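Local coordinates for protein putative aminopeptidase (PDB 5NTH) that probably acts as a manganese-dependent M17 leucyl aminopeptidase, removing residues from the N-termini of peptides, and binds the inhibitor actinonin, at residues 234-246 with 329-341. Residues are numbered along the deposited sequence; the frame is centred on the assembly and turned at random.
Sequences EIAAAYAAELGVD and FCAFIAVVRSMKM
Tyr239 lays one face of its ring on Ile333, whose CD1 methyl stands 3.8 Å from the ring centroid in a CH-pi contact. Phe329 turns its edge to the face of the Tyr239 ring in an offset edge-to-face pair, the two planes nearly perpendicular and the centroids 5.9 Å apart. A chi1 of 175°, with CG trans to the backbone N, brings the Phe329 ring up to Ala236, CZ lying 3.8 Å from Ala236 CA. One turn beyond Tyr239, Leu243 is a knob in the hole formed by Phe332, Ile333, Val336 and Arg337: CD1 reaches Val336 CG1 at 4.1 Å, while CD2 lies against the aliphatic CG of Arg337. Val245, just past the helix end, sets CG2 at the edge of the Phe332 ring.

Polar groups border this apolar core. The extended Arg337 chain carries NH2 to Glu242 OE2, 3.3 Å away, in a weak but nearly straight salt-bridge hydrogen bond, the carboxylate and guanidinium nearly coplanar. A water donates to Tyr239 OH and accepts from Arg337 NH2, bridging the helices; Tyr239 OH is also bonded to Cys25 O. Lys340 NZ is hydrogen-bonded to Tyr281 OH.

Helix 203-221 touches both Tyr239 and Arg337, and strand 275-282 backs Phe332 and Val336. Segments 234-243 and 329-341 run nearly parallel, 9° apart, and pack beside the mixed beta-sheet of the M17 catalytic domain's alpha/beta fold.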
# COMPACT_ATOMS: atom_id res chain seq x y z
N GLU A 234 -22.22 -12.66 -32.82
CA GLU A 234 -22.61 -13.71 -33.74
C GLU A 234 -23.65 -14.67 -33.09
O GLU A 234 -24.56 -15.18 -33.77
CB GLU A 234 -21.37 -14.45 -34.18
CG GLU A 234 -21.56 -15.33 -35.40
CD GLU A 234 -20.31 -16.14 -35.66
OE1 GLU A 234 -19.25 -15.54 -35.96
OE2 GLU A 234 -20.40 -17.38 -35.53
N ILE A 235 -23.51 -14.87 -31.78
CA ILE A 235 -24.36 -15.75 -31.03
C ILE A 235 -25.73 -15.12 -30.97
O ILE A 235 -26.73 -15.76 -31.30
CB ILE A 235 -23.81 -16.04 -29.61
CG1 ILE A 235 -22.66 -17.06 -29.66
CG2 ILE A 235 -24.87 -16.65 -28.71
CD1 ILE A 235 -21.91 -17.26 -28.36
N ALA A 236 -25.76 -13.86 -30.55
CA ALA A 236 -26.99 -13.09 -30.48
C ALA A 236 -27.74 -13.09 -31.81
O ALA A 236 -28.96 -13.28 -31.83
CB ALA A 236 -26.71 -11.66 -30.02
N ALA A 237 -27.02 -12.93 -32.92
CA ALA A 237 -27.63 -13.07 -34.25
C ALA A 237 -28.32 -14.44 -34.45
O ALA A 237 -29.50 -14.49 -34.78
CB ALA A 237 -26.60 -12.83 -35.34
N ALA A 238 -27.61 -15.55 -34.22
CA ALA A 238 -28.23 -16.88 -34.38
C ALA A 238 -29.51 -17.03 -33.54
O ALA A 238 -30.49 -17.57 -34.00
CB ALA A 238 -27.24 -18.00 -34.05
N TYR A 239 -29.49 -16.55 -32.30
CA TYR A 239 -30.67 -16.63 -31.46
C TYR A 239 -31.77 -15.74 -32.06
O TYR A 239 -32.95 -16.07 -31.97
CB TYR A 239 -30.36 -16.31 -29.99
CG TYR A 239 -29.92 -17.54 -29.25
CD1 TYR A 239 -30.84 -18.54 -28.90
CD2 TYR A 239 -28.58 -17.75 -28.92
CE1 TYR A 239 -30.45 -19.70 -28.23
CE2 TYR A 239 -28.18 -18.91 -28.25
CZ TYR A 239 -29.11 -19.88 -27.92
OH TYR A 239 -28.72 -21.03 -27.26
N ALA A 240 -31.39 -14.65 -32.70
CA ALA A 240 -32.35 -13.79 -33.39
C ALA A 240 -33.06 -14.50 -34.53
O ALA A 240 -34.29 -14.46 -34.63
CB ALA A 240 -31.69 -12.52 -33.92
N ALA A 241 -32.28 -15.14 -35.39
CA ALA A 241 -32.86 -15.86 -36.51
C ALA A 241 -33.61 -17.12 -36.05
O ALA A 241 -34.53 -17.54 -36.72
CB ALA A 241 -31.81 -16.21 -37.55
N GLU A 242 -33.23 -17.72 -34.92
CA GLU A 242 -33.93 -18.92 -34.42
C GLU A 242 -35.33 -18.53 -33.98
O GLU A 242 -36.33 -19.13 -34.42
CB GLU A 242 -33.20 -19.59 -33.24
CG GLU A 242 -33.71 -21.00 -32.89
CD GLU A 242 -33.57 -21.38 -31.40
OE1 GLU A 242 -32.41 -21.47 -30.93
OE2 GLU A 242 -34.60 -21.64 -30.71
N LEU A 243 -35.38 -17.52 -33.12
CA LEU A 243 -36.62 -17.02 -32.52
C LEU A 243 -37.42 -16.11 -33.43
O LEU A 243 -38.54 -15.77 -33.10
CB LEU A 243 -36.31 -16.29 -31.20
CG LEU A 243 -35.52 -17.08 -30.15
CD1 LEU A 243 -35.15 -16.18 -28.98
CD2 LEU A 243 -36.31 -18.26 -29.65
N GLY A 244 -36.87 -15.70 -34.57
CA GLY A 244 -37.62 -14.95 -35.58
C GLY A 244 -37.93 -13.54 -35.13
O GLY A 244 -39.06 -13.08 -35.31
N VAL A 245 -36.94 -12.86 -34.56
CA VAL A 245 -37.15 -11.52 -33.95
C VAL A 245 -36.35 -10.47 -34.69
O VAL A 245 -35.43 -10.79 -35.44
CB VAL A 245 -36.81 -11.49 -32.42
CG1 VAL A 245 -37.41 -12.69 -31.71
CG2 VAL A 245 -35.30 -11.45 -32.15
N ASP A 246 -36.70 -9.20 -34.47
CA ASP A 246 -35.96 -8.11 -35.12
C ASP A 246 -34.66 -7.91 -34.33
O ASP A 246 -34.61 -8.14 -33.12
CB ASP A 246 -36.79 -6.80 -35.24
CG ASP A 246 -38.18 -7.00 -35.93
OD1 ASP A 246 -38.32 -7.88 -36.82
OD2 ASP A 246 -39.13 -6.25 -35.59
N PHE A 329 -30.04 -11.25 -21.54
CA PHE A 329 -30.08 -11.88 -22.86
C PHE A 329 -30.78 -13.23 -22.79
O PHE A 329 -31.68 -13.51 -23.57
CB PHE A 329 -28.68 -12.13 -23.39
CG PHE A 329 -28.62 -12.89 -24.70
CD1 PHE A 329 -29.23 -12.40 -25.84
CD2 PHE A 329 -27.87 -14.07 -24.80
CE1 PHE A 329 -29.10 -13.09 -27.05
CE2 PHE A 329 -27.75 -14.77 -26.01
CZ PHE A 329 -28.37 -14.27 -27.14
N CYS A 330 -30.36 -14.07 -21.85
CA CYS A 330 -30.93 -15.40 -21.72
C CYS A 330 -32.35 -15.36 -21.12
O CYS A 330 -33.14 -16.23 -21.42
CB CYS A 330 -30.05 -16.31 -20.85
SG CYS A 330 -28.42 -16.63 -21.51
N ALA A 331 -32.67 -14.39 -20.28
CA ALA A 331 -34.06 -14.13 -19.90
C ALA A 331 -34.92 -13.80 -21.11
O ALA A 331 -36.00 -14.39 -21.29
CB ALA A 331 -34.18 -13.04 -18.88
N PHE A 332 -34.47 -12.89 -21.96
CA PHE A 332 -35.18 -12.65 -23.25
C PHE A 332 -35.55 -13.95 -24.00
O PHE A 332 -36.67 -14.11 -24.46
CB PHE A 332 -34.37 -11.75 -24.15
CG PHE A 332 -34.97 -11.50 -25.51
CD1 PHE A 332 -35.93 -10.53 -25.68
CD2 PHE A 332 -34.50 -12.18 -26.61
CE1 PHE A 332 -36.44 -10.26 -26.95
CE2 PHE A 332 -35.00 -11.92 -27.87
CZ PHE A 332 -35.99 -10.97 -28.04
N ILE A 333 -34.60 -14.87 -24.07
CA ILE A 333 -34.74 -16.11 -24.83
C ILE A 333 -35.83 -16.98 -24.24
O ILE A 333 -36.67 -17.49 -24.97
CB ILE A 333 -33.41 -16.86 -24.86
CG1 ILE A 333 -32.45 -16.06 -25.74
CG2 ILE A 333 -33.58 -18.31 -25.34
CD1 ILE A 333 -31.06 -16.66 -25.86
N ALA A 334 -35.78 -17.14 -22.92
CA ALA A 334 -36.72 -17.96 -22.19
C ALA A 334 -38.15 -17.39 -22.27
O ALA A 334 -39.11 -18.13 -22.54
CB ALA A 334 -36.30 -18.06 -20.76
N VAL A 335 -38.27 -16.09 -22.02
CA VAL A 335 -39.53 -15.39 -22.16
C VAL A 335 -40.10 -15.55 -23.55
O VAL A 335 -41.20 -16.03 -23.69
CB VAL A 335 -39.41 -13.90 -21.87
CG1 VAL A 335 -40.68 -13.17 -22.27
CG2 VAL A 335 -39.14 -13.69 -20.39
N VAL A 336 -39.37 -15.15 -24.57
CA VAL A 336 -39.84 -15.38 -25.93
C VAL A 336 -40.19 -16.84 -26.21
O VAL A 336 -41.14 -17.12 -26.93
CB VAL A 336 -38.84 -14.87 -26.96
CG1 VAL A 336 -39.13 -15.42 -28.35
CG2 VAL A 336 -38.87 -13.36 -26.97
N ARG A 337 -39.41 -17.77 -25.69
CA ARG A 337 -39.70 -19.19 -25.91
C ARG A 337 -41.02 -19.56 -25.28
O ARG A 337 -41.76 -20.39 -25.84
CB ARG A 337 -38.60 -20.07 -25.33
CG ARG A 337 -37.57 -20.41 -26.38
CD ARG A 337 -36.33 -21.06 -25.80
NE ARG A 337 -35.39 -21.46 -26.86
CZ ARG A 337 -34.12 -21.82 -26.65
NH1 ARG A 337 -33.60 -21.85 -25.42
NH2 ARG A 337 -33.37 -22.13 -27.68
N SER A 338 -41.31 -18.99 -24.11
CA SER A 338 -42.55 -19.26 -23.42
C SER A 338 -43.75 -18.69 -24.24
O SER A 338 -44.78 -19.35 -24.45
CB SER A 338 -42.46 -18.71 -22.00
OG SER A 338 -43.68 -18.93 -21.27
N MET A 339 -43.58 -17.46 -24.73
CA MET A 339 -44.56 -16.82 -25.62
C MET A 339 -44.93 -17.68 -26.83
O MET A 339 -46.10 -17.78 -27.18
CB MET A 339 -44.04 -15.44 -26.09
CG MET A 339 -44.15 -14.39 -25.02
SD MET A 339 -43.76 -12.73 -25.57
CE MET A 339 -42.11 -12.91 -26.07
N LYS A 340 -43.94 -18.30 -27.44
CA LYS A 340 -44.16 -19.19 -28.58
C LYS A 340 -44.80 -20.53 -28.22
O LYS A 340 -45.33 -21.22 -29.09
CB LYS A 340 -42.83 -19.46 -29.28
CG LYS A 340 -42.26 -18.21 -29.93
CD LYS A 340 -41.19 -18.60 -30.93
CE LYS A 340 -40.66 -17.40 -31.69
NZ LYS A 340 -41.72 -16.56 -32.30
N MET A 341 -44.75 -20.90 -26.94
CA MET A 341 -45.39 -22.13 -26.42
C MET A 341 -46.92 -22.08 -26.26
O MET A 341 -47.59 -23.03 -26.65
CB MET A 341 -44.74 -22.55 -25.10
CG MET A 341 -43.38 -23.22 -25.29
SD MET A 341 -42.32 -23.24 -23.84
CE MET A 341 -43.58 -23.60 -22.62
O HOH W 1 -30.76 -22.75 -26.29